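Local structure of lipoprotein (Mycoplasma mycoides subsp. capri, 7ADK) at residues L770-H775 with L785-F789; G694-S698 with I747-F751; K591-F596 with T765-L771. The protein probably acts as a cell-surface peptidase that works with an immunoglobulin-binding partner protein to promote the dissociation of antibody from antigen. All coordinates share one frame. Residue numbers count along the deposited sequence, not the author numbering.

Interaction 1 (L770-H775 with L785-F789); sequences LLAVYH and LAVAF
Two antiparallel strands of a beta hairpin meet here, their axes 3.9 Å apart at closest and their N-to-C directions 139° apart. Leu-770 starts extended and sets its CB 3.8 Å from Phe-789 CE2. At Leu-771 psi falls to -51°: with Ala-772 it forms a classic beta bulge facing Val-763 of strand 761-765. Ala-772 pairs with Ala-788 (non-hydrogen-bonded), and its CB lies 3.7 Å from Ala-786 CB. Val-773 and Val-787 form the hydrogen-bonded pair, Val-773 N to Val-787 O and Val-787 N to Val-773 O both 2.8 Å; on their face Val-773 (chi1 t) brings CG2 to 3.2 Å from Phe-789 CE1. Tyr-774, paired with Ala-786, shares the alanine face, and its OH bonds to Ser-777 OG. Finally His-775 N donates to Leu-785 O at 3.0 Å. Trp-427 of strand 421-433 packs on Leu-770, Val-773 and Phe-789. The alanines leave room for Val-763 and Ile-747 beside Tyr-774, so backbone bonding and apolar burial together hold this core hairpin.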
loop_
_atom_site.group_PDB
_atom_site.type_symbol
_atom_site.label_atom_id
_atom_site.label_comp_id
_atom_site.label_asym_id
_atom_site.label_seq_id
_atom_site.Cartn_x
_atom_site.Cartn_y
_atom_site.Cartn_z
ATOM N N LEU B 770 -1.006 3.401 -30.400
ATOM C CA LEU B 770 -0.809 4.629 -29.638
ATOM C C LEU B 770 -1.778 5.713 -30.091
ATOM O O LEU B 770 -1.815 6.081 -31.260
ATOM C CB LEU B 770 0.639 5.101 -29.832
ATOM C CG LEU B 770 1.704 4.265 -29.117
ATOM C CD1 LEU B 770 3.074 4.670 -29.620
ATOM C CD2 LEU B 770 1.700 4.526 -27.623
ATOM N N LEU B 771 -2.557 6.251 -29.156
ATOM C CA LEU B 771 -3.724 7.088 -29.445
ATOM C C LEU B 771 -3.593 8.492 -28.859
ATOM O O LEU B 771 -3.749 9.480 -29.579
ATOM C CB LEU B 771 -4.975 6.346 -28.946
ATOM C CG LEU B 771 -6.291 7.136 -29.010
ATOM C CD1 LEU B 771 -6.661 7.537 -30.425
ATOM C CD2 LEU B 771 -7.417 6.268 -28.464
ATOM N N ALA B 772 -3.266 8.589 -27.572
ATOM C CA ALA B 772 -3.060 9.871 -26.907
ATOM C C ALA B 772 -1.987 9.808 -25.812
ATOM O O ALA B 772 -1.588 8.732 -25.396
ATOM C CB ALA B 772 -4.404 10.404 -26.405
ATOM N N VAL B 773 -1.504 10.947 -25.331
ATOM C CA VAL B 773 -0.486 11.061 -24.278
ATOM C C VAL B 773 -1.035 11.813 -23.078
ATOM O O VAL B 773 -1.276 13.006 -23.172
ATOM C CB VAL B 773 0.769 11.797 -24.776
ATOM C CG1 VAL B 773 1.911 11.514 -23.815
ATOM C CG2 VAL B 773 1.162 11.395 -26.183
ATOM N N TYR B 774 -1.226 11.167 -21.937
ATOM C CA TYR B 774 -1.749 11.815 -20.736
ATOM C C TYR B 774 -0.735 12.750 -20.086
ATOM O O TYR B 774 0.443 12.407 -19.965
ATOM C CB TYR B 774 -2.188 10.753 -19.751
ATOM C CG TYR B 774 -2.909 11.285 -18.548
ATOM C CD1 TYR B 774 -4.298 11.480 -18.613
ATOM C CD2 TYR B 774 -2.211 11.493 -17.345
ATOM C CE1 TYR B 774 -5.000 11.823 -17.450
ATOM C CE2 TYR B 774 -2.911 11.849 -16.186
ATOM C CZ TYR B 774 -4.310 11.995 -16.235
ATOM O OH TYR B 774 -4.998 12.210 -15.094
ATOM N N HIS B 775 -1.183 13.912 -19.606
ATOM C CA HIS B 775 -0.274 14.897 -18.995
ATOM C C HIS B 775 -0.796 15.671 -17.782
ATOM O O HIS B 775 0.010 16.006 -16.919
ATOM C CB HIS B 775 0.253 15.863 -20.054
ATOM C CG HIS B 775 -0.710 16.938 -20.481
ATOM N ND1 HIS B 775 -1.675 16.822 -21.470
ATOM C CD2 HIS B 775 -0.764 18.196 -19.966
ATOM C CE1 HIS B 775 -2.272 18.015 -21.534
ATOM N NE2 HIS B 775 -1.748 18.854 -20.645
ATOM N N LEU B 785 -6.339 14.887 -18.784
ATOM C CA LEU B 785 -6.240 15.302 -20.177
ATOM C C LEU B 785 -5.096 14.622 -20.925
ATOM O O LEU B 785 -3.982 14.532 -20.409
ATOM C CB LEU B 785 -6.101 16.821 -20.210
ATOM C CG LEU B 785 -7.318 17.559 -19.622
ATOM C CD1 LEU B 785 -6.881 18.552 -18.561
ATOM C CD2 LEU B 785 -8.078 18.294 -20.705
ATOM N N ALA B 786 -5.356 14.177 -22.154
ATOM C CA ALA B 786 -4.374 13.521 -23.013
ATOM C C ALA B 786 -4.267 14.133 -24.423
ATOM O O ALA B 786 -5.275 14.344 -25.087
ATOM C CB ALA B 786 -4.670 12.021 -23.050
ATOM N N VAL B 787 -3.049 14.374 -24.907
ATOM C CA VAL B 787 -2.730 14.907 -26.237
ATOM C C VAL B 787 -2.948 13.853 -27.305
ATOM O O VAL B 787 -2.240 12.854 -27.300
ATOM C CB VAL B 787 -1.264 15.371 -26.294
ATOM C CG1 VAL B 787 -0.818 15.806 -27.684
ATOM C CG2 VAL B 787 -1.012 16.547 -25.373
ATOM N N ALA B 788 -3.841 14.059 -28.269
ATOM C CA ALA B 788 -3.868 13.189 -29.438
ATOM C C ALA B 788 -2.681 13.504 -30.364
ATOM O O ALA B 788 -2.401 14.660 -30.684
ATOM C CB ALA B 788 -5.216 13.280 -30.139
ATOM N N PHE B 789 -1.985 12.473 -30.836
ATOM C CA PHE B 789 -0.868 12.614 -31.784
ATOM C C PHE B 789 -1.293 13.125 -33.167
ATOM O O PHE B 789 -0.529 13.787 -33.864
ATOM C CB PHE B 789 -0.197 11.251 -32.009
ATOM C CG PHE B 789 0.314 10.536 -30.786
ATOM C CD1 PHE B 789 1.510 10.940 -30.178
ATOM C CD2 PHE B 789 -0.397 9.449 -30.267
ATOM C CE1 PHE B 789 2.005 10.228 -29.080
ATOM C CE2 PHE B 789 0.085 8.764 -29.146
ATOM C CZ PHE B 789 1.301 9.133 -28.574
#

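Interaction 2 (G694-S698 with I747-F751); sequences GNFFS and ILPRF
Neither segment forms an extended strand pairing; a single backbone bridge, Phe-697 with Pro-749 (CA-CA 5.0 Å), joins them, with end-to-end directions 113° apart. Two hydrogen bonds frame that bridge: Arg-750 N to Phe-696 O at 3.0 Å and Ser-698 N to Leu-748 O at 2.9 Å. Leu-748 O also takes a CA-H...O contact from Phe-697 CA at 3.5 Å. Asn-695 (chi1 m) points toward 747-751, and Asn-695 OD1 lies 3.5 Å from Phe-751 CD2, at the edge of that ring. Phe-696 and Phe-697 both have chi1 m. The Phe-696 ring edge approaches the Arg-750 guanidinium, Phe-696 CD2 to Arg-750 NH1 4.4 Å, whereas Phe-697 meets Ile-747 (m, m) through its own edge, CE1 to CG2 3.6 Å. Ser-698, chi1 t, packs CB 4.0 Å from Leu-748 CB. Arg-750 runs out fully extended, chi1 to chi3 all t, so that NE can donate to Lys-255 O. The CA-to-CB bond of Pro-749 points away from 694-698, and its ring rests on Tyr-774. The contact thus docks the loop 694-698 on the chain leaving strand 737-747. Its polar bonding is borne by the backbones, while the side chains mostly fill space, and Arg-750 spends its charged end beyond the pair.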
loop_
_atom_site.group_PDB
_atom_site.type_symbol
_atom_site.label_atom_id
_atom_site.label_comp_id
_atom_site.label_asym_id
_atom_site.label_seq_id
_atom_site.Cartn_x
_atom_site.Cartn_y
_atom_site.Cartn_z
ATOM N N GLY B 694 -10.487 -2.634 -21.977
ATOM C CA GLY B 694 -10.114 -1.335 -21.427
ATOM C C GLY B 694 -11.318 -0.583 -20.848
ATOM O O GLY B 694 -12.363 -1.162 -20.558
ATOM N N ASN B 695 -11.165 0.723 -20.682
ATOM C CA ASN B 695 -12.265 1.649 -20.429
ATOM C C ASN B 695 -12.285 2.739 -21.509
ATOM O O ASN B 695 -11.622 2.607 -22.537
ATOM C CB ASN B 695 -12.214 2.132 -18.964
ATOM C CG ASN B 695 -12.445 1.033 -17.941
ATOM O OD1 ASN B 695 -11.769 0.950 -16.936
ATOM N ND2 ASN B 695 -13.382 0.129 -18.122
ATOM N N PHE B 696 -13.108 3.766 -21.328
ATOM C CA PHE B 696 -13.579 4.616 -22.419
ATOM C C PHE B 696 -13.383 6.104 -22.112
ATOM O O PHE B 696 -12.586 6.491 -21.257
ATOM C CB PHE B 696 -15.045 4.246 -22.697
ATOM C CG PHE B 696 -15.304 2.763 -22.865
ATOM C CD1 PHE B 696 -15.059 2.149 -24.105
ATOM C CD2 PHE B 696 -15.756 1.988 -21.778
ATOM C CE1 PHE B 696 -15.250 0.769 -24.252
ATOM C CE2 PHE B 696 -15.952 0.608 -21.928
ATOM C CZ PHE B 696 -15.689 -0.002 -23.166
ATOM N N PHE B 697 -14.113 6.955 -22.823
ATOM C CA PHE B 697 -14.190 8.391 -22.590
ATOM C C PHE B 697 -15.069 8.794 -21.389
ATOM O O PHE B 697 -16.040 8.134 -21.038
ATOM C CB PHE B 697 -14.674 9.050 -23.877
ATOM C CG PHE B 697 -13.873 8.748 -25.129
ATOM C CD1 PHE B 697 -12.491 9.000 -25.165
ATOM C CD2 PHE B 697 -14.521 8.258 -26.277
ATOM C CE1 PHE B 697 -11.759 8.746 -26.332
ATOM C CE2 PHE B 697 -13.796 8.066 -27.458
ATOM C CZ PHE B 697 -12.417 8.300 -27.477
ATOM N N SER B 698 -14.710 9.896 -20.746
ATOM C CA SER B 698 -15.354 10.465 -19.566
ATOM C C SER B 698 -16.557 11.351 -19.909
ATOM O O SER B 698 -16.489 12.202 -20.791
ATOM C CB SER B 698 -14.309 11.291 -18.834
ATOM O OG SER B 698 -14.790 11.754 -17.609
ATOM N N ILE B 747 -8.208 14.303 -25.303
ATOM C CA ILE B 747 -9.040 13.190 -24.852
ATOM C C ILE B 747 -9.192 13.227 -23.329
ATOM O O ILE B 747 -8.241 13.573 -22.636
ATOM C CB ILE B 747 -8.379 11.877 -25.310
ATOM C CG1 ILE B 747 -8.160 11.790 -26.834
ATOM C CG2 ILE B 747 -9.126 10.651 -24.810
ATOM C CD1 ILE B 747 -9.407 11.889 -27.691
ATOM N N LEU B 748 -10.368 12.868 -22.814
ATOM C CA LEU B 748 -10.644 12.703 -21.385
ATOM C C LEU B 748 -10.866 11.209 -21.040
ATOM O O LEU B 748 -11.982 10.708 -21.175
ATOM C CB LEU B 748 -11.838 13.568 -20.930
ATOM C CG LEU B 748 -11.694 15.100 -20.940
ATOM C CD1 LEU B 748 -10.483 15.548 -20.139
ATOM C CD2 LEU B 748 -11.637 15.751 -22.315
ATOM N N PRO B 749 -9.826 10.486 -20.603
ATOM C CA PRO B 749 -9.931 9.139 -20.052
ATOM C C PRO B 749 -10.858 9.007 -18.837
ATOM O O PRO B 749 -10.828 9.841 -17.928
ATOM C CB PRO B 749 -8.491 8.788 -19.676
ATOM C CG PRO B 749 -7.754 10.107 -19.573
ATOM C CD PRO B 749 -8.423 10.864 -20.694
ATOM N N ARG B 750 -11.657 7.931 -18.800
ATOM C CA ARG B 750 -12.735 7.701 -17.813
ATOM C C ARG B 750 -12.296 7.612 -16.347
ATOM O O ARG B 750 -12.783 8.392 -15.534
ATOM C CB ARG B 750 -13.541 6.459 -18.222
ATOM C CG ARG B 750 -14.712 6.127 -17.299
ATOM C CD ARG B 750 -15.394 4.840 -17.748
ATOM N NE ARG B 750 -16.547 4.525 -16.908
ATOM C CZ ARG B 750 -17.165 3.372 -16.792
ATOM N NH1 ARG B 750 -16.866 2.332 -17.505
ATOM N NH2 ARG B 750 -18.115 3.242 -15.932
ATOM N N PHE B 751 -11.452 6.639 -16.004
ATOM C CA PHE B 751 -11.084 6.302 -14.624
ATOM C C PHE B 751 -9.611 6.635 -14.367
ATOM O O PHE B 751 -8.820 5.741 -14.093
ATOM C CB PHE B 751 -11.386 4.811 -14.344
ATOM C CG PHE B 751 -12.831 4.351 -14.199
ATOM C CD1 PHE B 751 -13.809 5.160 -13.587
ATOM C CD2 PHE B 751 -13.158 3.030 -14.555
ATOM C CE1 PHE B 751 -15.092 4.651 -13.333
ATOM C CE2 PHE B 751 -14.444 2.527 -14.312
ATOM C CZ PHE B 751 -15.407 3.331 -13.683
#

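Interaction 3 (K591-F596 with T765-L771); sequences KKVKFF and TKDNKLL
Strand 594-595 adds in parallel to the start of strand 769-778, with Lys-594 opposite Lys-769 (CA-CA 4.6 Å) and Phe-595 opposite Leu-770 (4.5 Å). Leu-770 satisfies both its backbone groups here: its N donates to Lys-594 O at 2.8 Å, its O accepts from Phe-596 N at 2.9 Å. Lys-594 N reaches Asn-768 O only weakly, at 3.3 Å. The turn closes by Thr-765 N to Lys-769 O at 2.9 Å and Lys-769 N to Thr-765 O at 3.3 Å, with Asn-768 left-handed (64/46) in a G1 beta bulge. Asn-768 OD1 accepts from Arg-764 NH1, while its ND2 gives a weak bond to Lys-591 O at 3.1 Å, an oxygen also held by Arg-285. Thr-765 OG1 bonds Asp-630 O; Lys-591 NZ salt-bridges Glu-276. Lys-594 NZ forms a salt bridge with Asp-767 OD2 and a hydrogen bond with Asp-767 O, each at 2.9 Å; Lys-769 NZ makes a second salt bridge to Asp-767 OD2 at 2.8 Å. On the face opposite these lysines, Leu-770 CD1 lies over the Phe-595 ring, 3.4 Å from CZ; at the pairing's end Phe-596 CD2 touches Leu-771 CD1 at 3.4 Å. One carboxylate is thus shared by two lysines at the exposed turn, and backbone bonds and apolar contacts continue the pairing beyond it.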
loop_
_atom_site.group_PDB
_atom_site.type_symbol
_atom_site.label_atom_id
_atom_site.label_comp_id
_atom_site.label_asym_id
_atom_site.label_seq_id
_atom_site.Cartn_x
_atom_site.Cartn_y
_atom_site.Cartn_z
ATOM N N LYS B 591 5.044 -7.423 -31.192
ATOM C CA LYS B 591 4.076 -6.397 -30.753
ATOM C C LYS B 591 4.724 -5.012 -30.575
ATOM O O LYS B 591 4.596 -4.380 -29.528
ATOM C CB LYS B 591 3.290 -6.841 -29.506
ATOM C CG LYS B 591 2.314 -8.008 -29.711
ATOM C CD LYS B 591 1.280 -8.039 -28.574
ATOM C CE LYS B 591 0.210 -9.122 -28.709
ATOM N NZ LYS B 591 -0.771 -9.079 -27.603
ATOM N N LYS B 592 5.433 -4.529 -31.598
ATOM C CA LYS B 592 5.945 -3.149 -31.696
ATOM C C LYS B 592 4.808 -2.143 -31.850
ATOM O O LYS B 592 3.733 -2.502 -32.339
ATOM C CB LYS B 592 6.969 -3.011 -32.814
ATOM C CG LYS B 592 8.250 -3.797 -32.515
ATOM C CD LYS B 592 9.354 -3.443 -33.510
ATOM C CE LYS B 592 10.653 -4.148 -33.158
ATOM N NZ LYS B 592 10.587 -5.598 -33.367
ATOM N N VAL B 593 5.035 -0.895 -31.429
ATOM C CA VAL B 593 3.966 0.113 -31.465
ATOM C C VAL B 593 3.588 0.544 -32.880
ATOM O O VAL B 593 4.410 0.560 -33.797
ATOM C CB VAL B 593 4.252 1.347 -30.603
ATOM C CG1 VAL B 593 4.614 0.954 -29.182
ATOM C CG2 VAL B 593 5.345 2.263 -31.133
ATOM N N LYS B 594 2.317 0.915 -33.009
ATOM C CA LYS B 594 1.643 1.549 -34.147
ATOM C C LYS B 594 0.935 2.806 -33.638
ATOM O O LYS B 594 0.816 2.982 -32.436
ATOM C CB LYS B 594 0.657 0.535 -34.745
ATOM C CG LYS B 594 1.310 -0.653 -35.458
ATOM C CD LYS B 594 0.332 -1.804 -35.699
ATOM C CE LYS B 594 -0.023 -2.508 -34.394
ATOM N NZ LYS B 594 -0.925 -3.653 -34.576
ATOM N N PHE B 595 0.438 3.664 -34.516
ATOM C CA PHE B 595 -0.261 4.899 -34.140
ATOM C C PHE B 595 -1.684 4.904 -34.682
ATOM O O PHE B 595 -1.945 4.353 -35.749
ATOM C CB PHE B 595 0.532 6.123 -34.602
ATOM C CG PHE B 595 1.757 6.378 -33.760
ATOM C CD1 PHE B 595 1.658 7.196 -32.626
ATOM C CD2 PHE B 595 2.972 5.744 -34.054
ATOM C CE1 PHE B 595 2.764 7.385 -31.794
ATOM C CE2 PHE B 595 4.076 5.930 -33.217
ATOM C CZ PHE B 595 3.979 6.763 -32.095
ATOM N N PHE B 596 -2.637 5.472 -33.955
ATOM C CA PHE B 596 -4.044 5.413 -34.344
ATOM C C PHE B 596 -4.365 6.367 -35.505
ATOM O O PHE B 596 -4.429 7.584 -35.319
ATOM C CB PHE B 596 -4.903 5.680 -33.115
ATOM C CG PHE B 596 -6.365 5.398 -33.348
ATOM C CD1 PHE B 596 -6.848 4.084 -33.255
ATOM C CD2 PHE B 596 -7.249 6.444 -33.641
ATOM C CE1 PHE B 596 -8.209 3.825 -33.436
ATOM C CE2 PHE B 596 -8.614 6.185 -33.792
ATOM C CZ PHE B 596 -9.094 4.875 -33.690
ATOM N N THR B 765 -5.060 1.800 -27.937
ATOM C CA THR B 765 -6.215 0.954 -28.230
ATOM C C THR B 765 -5.808 -0.450 -28.660
ATOM O O THR B 765 -4.625 -0.738 -28.814
ATOM C CB THR B 765 -7.188 1.660 -29.165
ATOM O OG1 THR B 765 -8.445 1.050 -29.061
ATOM C CG2 THR B 765 -6.757 1.660 -30.611
ATOM N N LYS B 766 -6.805 -1.332 -28.788
ATOM C CA LYS B 766 -6.767 -2.804 -28.703
ATOM C C LYS B 766 -5.549 -3.520 -29.275
ATOM O O LYS B 766 -5.046 -4.435 -28.626
ATOM C CB LYS B 766 -7.992 -3.368 -29.426
ATOM C CG LYS B 766 -9.313 -3.117 -28.699
ATOM C CD LYS B 766 -10.517 -3.695 -29.447
ATOM C CE LYS B 766 -10.412 -5.198 -29.747
ATOM N NZ LYS B 766 -11.601 -5.720 -30.449
ATOM N N ASP B 767 -5.101 -3.167 -30.477
ATOM C CA ASP B 767 -4.024 -3.883 -31.170
ATOM C C ASP B 767 -2.648 -3.222 -30.997
ATOM O O ASP B 767 -1.788 -3.299 -31.877
ATOM C CB ASP B 767 -4.398 -4.173 -32.624
ATOM C CG ASP B 767 -4.393 -2.949 -33.535
ATOM O OD1 ASP B 767 -5.086 -1.955 -33.235
ATOM O OD2 ASP B 767 -3.709 -2.991 -34.589
ATOM N N ASN B 768 -2.440 -2.569 -29.853
ATOM C CA ASN B 768 -1.239 -1.819 -29.501
ATOM C C ASN B 768 -1.012 -0.599 -30.410
ATOM O O ASN B 768 0.089 -0.351 -30.906
ATOM C CB ASN B 768 -0.040 -2.773 -29.325
ATOM C CG ASN B 768 1.020 -2.259 -28.389
ATOM O OD1 ASN B 768 0.816 -1.322 -27.636
ATOM N ND2 ASN B 768 2.187 -2.847 -28.375
ATOM N N LYS B 769 -2.088 0.164 -30.648
ATOM C CA LYS B 769 -2.069 1.443 -31.375
ATOM C C LYS B 769 -2.079 2.618 -30.399
ATOM O O LYS B 769 -3.057 2.843 -29.699
ATOM C CB LYS B 769 -3.264 1.542 -32.330
ATOM C CG LYS B 769 -3.008 0.897 -33.690
ATOM C CD LYS B 769 -4.202 1.114 -34.624
ATOM C CE LYS B 769 -3.981 0.547 -36.030
ATOM N NZ LYS B 769 -4.452 -0.842 -36.168
ATOM N N LEU B 770 -1.006 3.401 -30.400
ATOM C CA LEU B 770 -0.809 4.629 -29.638
ATOM C C LEU B 770 -1.778 5.713 -30.091
ATOM O O LEU B 770 -1.815 6.081 -31.260
ATOM C CB LEU B 770 0.639 5.101 -29.832
ATOM C CG LEU B 770 1.704 4.265 -29.117
ATOM C CD1 LEU B 770 3.074 4.670 -29.620
ATOM C CD2 LEU B 770 1.700 4.526 -27.623
ATOM N N LEU B 771 -2.557 6.251 -29.156
ATOM C CA LEU B 771 -3.724 7.088 -29.445
ATOM C C LEU B 771 -3.593 8.492 -28.859
ATOM O O LEU B 771 -3.749 9.480 -29.579
ATOM C CB LEU B 771 -4.975 6.346 -28.946
ATOM C CG LEU B 771 -6.291 7.136 -29.010
ATOM C CD1 LEU B 771 -6.661 7.537 -30.425
ATOM C CD2 LEU B 771 -7.417 6.268 -28.464
#

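Overall arrangement
All three contacts gather around one mixed sheet. Interactions 1 and 3 share Leu-770 and Leu-771 on strand 769-778, which has 594-595 and 783-792 as neighbours; their centres lie 13 Å apart, and Phe-789 touches Phe-595. Interaction 2, centred 11 Å from interaction 1, joins it through a probable hydrogen bond from Ile-747 N to Ala-786 O (2.9 Å), but stays about 5 Å from interaction 3 at the nearest atoms, with centres 17 Å apart. Along the chain, 591-596 comes first, both segments of interaction 2 follow, then 765-771 runs directly into 770-775, and 785-789 comes last. Distant sequence is thereby drawn into one sheet, largely buried at these contacts, of a protein assigned to a PA-clan peptidase family.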